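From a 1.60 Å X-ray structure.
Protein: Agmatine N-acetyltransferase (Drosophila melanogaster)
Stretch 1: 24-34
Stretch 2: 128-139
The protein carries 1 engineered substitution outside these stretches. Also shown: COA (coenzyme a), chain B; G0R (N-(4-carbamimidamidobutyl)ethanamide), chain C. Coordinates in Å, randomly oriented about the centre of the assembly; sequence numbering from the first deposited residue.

Stretch 1, residues 24-34: TFLLAHYYPEE
Stretch 2 (128-139) VHALGVDPQLRG

The contact's most unusual feature is a strand residue without a side chain where CA atoms come closest: Gly132 CA lies 4.9 Å from Tyr30 CA, and a CB there would point toward the helix and sit tight against Tyr30 CB. Strand 128-133 is extended (Gly132 phi/psi -147/148) and passes helix 24-30 at 70° between N-to-C directions, the axes approaching to 7.8 Å. A wider pi-type turn at 26-30 is closed by the hydrogen bond Tyr31 N to Leu26 O, 2.8 Å.

Aromatic rings fill the space; Phe25, Tyr30, Ala130 and Gly132 are buried. Phe25 (chi1 t, chi2 80°) points toward the strand and sets its edge by Gly132 O, 3.5 Å from Phe25 CZ. Tyr30 (chi1 t, chi2 74°) leaves sideways, its ring reaching along the strand: the Ala130 methyl, itself directed toward stretch 1, packs with CB 3.5 Å from Tyr30 CZ, and Tyr30 OH donates to G0R O3 at 2.7 Å.

Past the end of the strand, Asp134 and Pro135 meet His29 (chi1 m, chi2 -53°), whose CA-to-CB bond points toward stretch 2; one ring face covers Asp134 CG, and His29 ND1 is 3.2 Å from Pro135 CD. Gln136 N donates to Asp134 OD1 (2.9 Å) as 3-10 segment 135-137 begins. Arg138 (m, t, t) closes the contact with a two-pronged salt bridge to Glu33 (m, t, chi3 71°): Arg138 NH1 to Glu33 OE1 2.7 Å, Arg138 NH2 to Glu33 OE2 2.9 Å. Arg138 NE donates to Val133 O at 2.8 Å, fixing the guanidinium beside the strand's last carbonyl. Between the stretches 484 Å² is buried, both sides summed.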

# COMPACT_ATOMS: atom_id res chain seq x y z
N THR A 24 7.30 -4.92 -12.92
CA THR A 24 8.66 -5.42 -12.83
C THR A 24 9.40 -4.81 -11.64
O THR A 24 10.10 -5.52 -10.90
CB THR A 24 9.39 -5.15 -14.15
OG1 THR A 24 8.73 -5.91 -15.17
CG2 THR A 24 10.85 -5.57 -14.07
N PHE A 25 9.25 -3.50 -11.43
CA PHE A 25 9.85 -2.88 -10.25
C PHE A 25 9.27 -3.46 -8.97
O PHE A 25 10.00 -3.79 -8.03
CB PHE A 25 9.66 -1.36 -10.26
CG PHE A 25 9.99 -0.71 -8.95
CD1 PHE A 25 11.31 -0.45 -8.61
CD2 PHE A 25 8.99 -0.42 -8.03
CE1 PHE A 25 11.62 0.12 -7.38
CE2 PHE A 25 9.30 0.15 -6.80
CZ PHE A 25 10.62 0.41 -6.48
N LEU A 26 7.94 -3.58 -8.90
CA LEU A 26 7.31 -4.10 -7.68
C LEU A 26 7.80 -5.50 -7.37
O LEU A 26 8.06 -5.83 -6.21
CB LEU A 26 5.79 -4.08 -7.82
CG LEU A 26 5.12 -2.71 -7.91
CD1 LEU A 26 3.62 -2.86 -8.16
CD2 LEU A 26 5.37 -1.90 -6.64
N LEU A 27 7.94 -6.36 -8.39
CA LEU A 27 8.41 -7.71 -8.14
C LEU A 27 9.87 -7.74 -7.70
O LEU A 27 10.29 -8.67 -7.00
CB LEU A 27 8.22 -8.57 -9.39
CG LEU A 27 6.75 -8.83 -9.68
CD1 LEU A 27 6.53 -9.36 -11.09
CD2 LEU A 27 6.17 -9.80 -8.64
N ALA A 28 10.66 -6.74 -8.08
CA ALA A 28 12.08 -6.74 -7.73
C ALA A 28 12.34 -6.15 -6.34
O ALA A 28 13.20 -6.67 -5.62
CB ALA A 28 12.87 -5.95 -8.77
N HIS A 29 11.64 -5.08 -5.96
CA HIS A 29 12.04 -4.29 -4.81
C HIS A 29 10.91 -3.96 -3.84
O HIS A 29 11.18 -3.34 -2.80
CB HIS A 29 12.70 -2.98 -5.27
CG HIS A 29 13.96 -3.19 -6.04
ND1 HIS A 29 15.00 -3.96 -5.56
CD2 HIS A 29 14.34 -2.77 -7.27
CE1 HIS A 29 15.97 -3.98 -6.45
NE2 HIS A 29 15.60 -3.27 -7.50
N TYR A 30 9.68 -4.33 -4.14
CA TYR A 30 8.57 -4.15 -3.21
C TYR A 30 8.15 -5.49 -2.62
O TYR A 30 8.28 -5.71 -1.41
CB TYR A 30 7.38 -3.49 -3.92
CG TYR A 30 6.13 -3.45 -3.07
CD1 TYR A 30 6.02 -2.58 -1.99
CD2 TYR A 30 5.06 -4.30 -3.35
CE1 TYR A 30 4.88 -2.54 -1.21
CE2 TYR A 30 3.91 -4.27 -2.57
CZ TYR A 30 3.83 -3.39 -1.51
OH TYR A 30 2.69 -3.36 -0.74
N TYR A 31 7.66 -6.39 -3.46
CA TYR A 31 7.12 -7.65 -2.98
C TYR A 31 8.09 -8.51 -2.18
O TYR A 31 7.65 -9.12 -1.19
CB TYR A 31 6.59 -8.44 -4.17
CG TYR A 31 5.21 -8.07 -4.67
CD1 TYR A 31 4.07 -8.25 -3.88
CD2 TYR A 31 5.04 -7.59 -5.97
CE1 TYR A 31 2.81 -7.95 -4.37
CE2 TYR A 31 3.78 -7.29 -6.47
CZ TYR A 31 2.66 -7.49 -5.67
OH TYR A 31 1.41 -7.21 -6.16
N PRO A 32 9.37 -8.65 -2.53
CA PRO A 32 10.24 -9.56 -1.76
C PRO A 32 10.43 -9.14 -0.31
O PRO A 32 10.67 -10.01 0.53
CB PRO A 32 11.57 -9.53 -2.53
CG PRO A 32 11.16 -9.16 -3.93
CD PRO A 32 10.06 -8.16 -3.75
N GLU A 33 10.29 -7.85 0.02
CA GLU A 33 10.52 -7.36 1.37
C GLU A 33 9.26 -6.85 2.06
O GLU A 33 9.29 -6.63 3.28
CB GLU A 33 11.56 -6.23 1.35
CG GLU A 33 12.88 -6.63 0.73
CD GLU A 33 13.76 -5.44 0.44
OE1 GLU A 33 14.28 -4.84 1.41
OE2 GLU A 33 13.93 -5.10 -0.75
N GLU A 34 8.16 -6.68 1.34
CA GLU A 34 6.92 -6.26 1.99
C GLU A 34 6.49 -7.33 3.00
O GLU A 34 6.42 -8.52 2.64
CB GLU A 34 5.84 -6.02 0.95
CG GLU A 34 4.61 -5.32 1.51
CD GLU A 34 3.70 -6.29 2.21
OE1 GLU A 34 3.42 -7.35 1.63
OE2 GLU A 34 3.29 -6.00 3.36
N VAL A 128 -3.46 4.15 0.23
CA VAL A 128 -2.18 3.77 -0.37
C VAL A 128 -2.02 2.26 -0.23
O VAL A 128 -1.86 1.74 0.88
CB VAL A 128 -1.01 4.52 0.26
CG1 VAL A 128 0.32 4.01 -0.29
CG2 VAL A 128 -1.18 6.02 0.02
N HIS A 129 -2.08 1.54 -1.36
CA HIS A 129 -2.00 0.09 -1.39
C HIS A 129 -0.57 -0.45 -1.45
O HIS A 129 -0.35 -1.59 -1.04
CB HIS A 129 -2.79 -0.46 -2.59
CG HIS A 129 -4.27 -0.24 -2.47
ND1 HIS A 129 -5.04 -0.90 -1.54
CD2 HIS A 129 -5.11 0.57 -3.16
CE1 HIS A 129 -6.30 -0.51 -1.67
NE2 HIS A 129 -6.36 0.39 -2.63
N ALA A 130 0.38 0.32 -1.96
CA ALA A 130 1.75 -0.18 -2.04
C ALA A 130 2.72 0.99 -2.13
O ALA A 130 2.41 2.00 -2.76
CB ALA A 130 1.92 -1.09 -3.26
N LEU A 131 3.86 0.86 -1.45
CA LEU A 131 4.94 1.84 -1.48
C LEU A 131 6.25 1.09 -1.43
O LEU A 131 6.47 0.32 -0.50
CB LEU A 131 4.82 2.80 -0.30
CG LEU A 131 5.88 3.89 -0.27
CD1 LEU A 131 5.62 4.90 -1.37
CD2 LEU A 131 5.89 4.56 1.10
N GLY A 132 7.13 1.32 -2.41
CA GLY A 132 8.43 0.66 -2.42
C GLY A 132 9.49 1.54 -3.03
O GLY A 132 9.20 2.35 -3.92
N VAL A 133 10.72 1.41 -2.53
CA VAL A 133 11.88 2.16 -3.00
C VAL A 133 13.01 1.16 -3.24
O VAL A 133 13.24 0.27 -2.42
CB VAL A 133 12.32 3.23 -1.98
CG1 VAL A 133 13.59 3.92 -2.45
CG2 VAL A 133 11.22 4.28 -1.80
N ASP A 134 13.70 1.31 -4.38
CA ASP A 134 14.90 0.54 -4.68
C ASP A 134 15.88 0.64 -3.51
O ASP A 134 16.15 1.75 -3.03
CB ASP A 134 15.53 1.08 -5.96
CG ASP A 134 16.71 0.25 -6.48
OD1 ASP A 134 17.61 -0.14 -5.71
OD2 ASP A 134 16.76 0.03 -7.71
N PRO A 135 16.40 -0.48 -3.01
CA PRO A 135 17.33 -0.42 -1.87
C PRO A 135 18.49 0.54 -2.08
O PRO A 135 18.95 1.17 -1.12
CB PRO A 135 17.82 -1.87 -1.75
CG PRO A 135 16.70 -2.68 -2.33
CD PRO A 135 16.16 -1.86 -3.46
N GLN A 136 18.95 0.71 -3.32
CA GLN A 136 20.05 1.63 -3.58
C GLN A 136 19.66 3.09 -3.43
O GLN A 136 20.54 3.95 -3.36
CB GLN A 136 20.59 1.39 -4.99
CG GLN A 136 21.42 0.14 -5.12
CD GLN A 136 22.16 0.07 -6.43
OE1 GLN A 136 21.58 0.27 -7.50
NE2 GLN A 136 23.46 -0.21 -6.36
N LEU A 137 18.36 3.39 -3.38
CA LEU A 137 17.89 4.76 -3.23
C LEU A 137 17.19 4.99 -1.89
O LEU A 137 16.57 6.04 -1.70
CB LEU A 137 16.96 5.14 -4.38
CG LEU A 137 17.49 5.54 -5.77
CD1 LEU A 137 18.38 6.77 -5.68
CD2 LEU A 137 18.22 4.39 -6.45
N ARG A 138 17.26 4.03 -0.97
CA ARG A 138 16.56 4.19 0.30
C ARG A 138 17.31 5.16 1.20
O ARG A 138 18.53 5.31 1.13
CB ARG A 138 16.38 2.84 0.99
CG ARG A 138 15.32 1.97 0.31
CD ARG A 138 15.12 0.62 0.95
NE ARG A 138 14.27 -0.22 0.10
CZ ARG A 138 14.18 -1.54 0.21
NH1 ARG A 138 14.86 -2.19 1.15
NH2 ARG A 138 13.39 -2.21 -0.62
N GLY A 139 16.55 5.85 2.05
CA GLY A 139 17.13 6.87 2.91
C GLY A 139 17.28 8.23 2.28
O GLY A 139 17.96 9.09 2.84
N1A COA B . 15.46 -1.67 5.68
C2A COA B . 16.40 -1.11 6.50
N3A COA B . 16.45 0.25 6.66
C4A COA B . 15.57 1.05 6.03
C5A COA B . 14.66 0.49 5.22
C6A COA B . 14.61 -0.88 5.06
N6A COA B . 13.80 -1.93 4.31
N7A COA B . 13.88 1.46 4.69
C8A COA B . 14.31 2.64 5.15
N9A COA B . 15.34 2.38 5.97
C1B COA B . 16.19 3.15 6.68
C2B COA B . 16.92 4.06 5.66
O2B COA B . 18.08 3.37 5.03
C3B COA B . 17.23 5.18 6.34
O3B COA B . 18.33 5.03 7.28
P3B COA B . 19.92 5.38 6.91
O7A COA B . 19.99 6.49 5.88
O8A COA B . 20.68 5.71 8.20
O9A COA B . 20.48 4.09 6.33
C4B COA B . 15.95 5.40 7.33
O4B COA B . 15.41 4.21 7.53
C5B COA B . 14.96 6.39 6.76
O5B COA B . 14.81 6.09 5.37
P1A COA B . 13.46 6.61 4.53
O1A COA B . 12.31 7.07 5.44
O2A COA B . 13.88 7.67 3.52
O3A COA B . 12.94 5.26 3.76
P2A COA B . 12.57 5.11 2.17
O4A COA B . 13.81 5.23 1.33
O5A COA B . 11.49 6.10 1.80
O6A COA B . 12.02 3.55 2.14
CBP COA B . 10.27 2.04 2.26
CCP COA B . 10.93 3.22 2.94
CDP COA B . 9.61 2.57 0.94
CEP COA B . 9.20 1.45 3.18
CAP COA B . 11.34 0.99 2.00
OAP COA B . 11.78 0.47 3.23
C9P COA B . 10.85 -0.20 1.14
O9P COA B . 10.72 -0.13 -0.04
N8P COA B . 10.59 -1.46 1.82
C7P COA B . 10.18 -2.67 1.08
C6P COA B . 8.66 -2.69 0.64
C5P COA B . 7.85 -2.34 1.87
O5P COA B . 7.96 -2.95 2.90
N4P COA B . 6.91 -1.20 1.71
C3P COA B . 6.08 -0.67 2.78
C2P COA B . 5.00 -1.64 3.25
S1P COA B . 4.04 -0.58 4.37
C10 G0R C . -0.14 -6.91 -1.39
N12 G0R C . 0.74 -8.06 -1.20
C1 G0R C . 1.74 0.82 1.59
C2 G0R C . 1.93 -0.70 1.58
C5 G0R C . 1.20 -2.97 2.43
C6 G0R C . 0.10 -3.64 1.61
C7 G0R C . 0.09 -5.17 1.78
C8 G0R C . 0.67 -5.97 0.61
N4 G0R C . 1.06 -1.52 2.41
N9 G0R C . -0.17 -5.97 -0.56
N11 G0R C . -0.99 -6.85 -2.55
O3 G0R C . 2.77 -1.20 0.90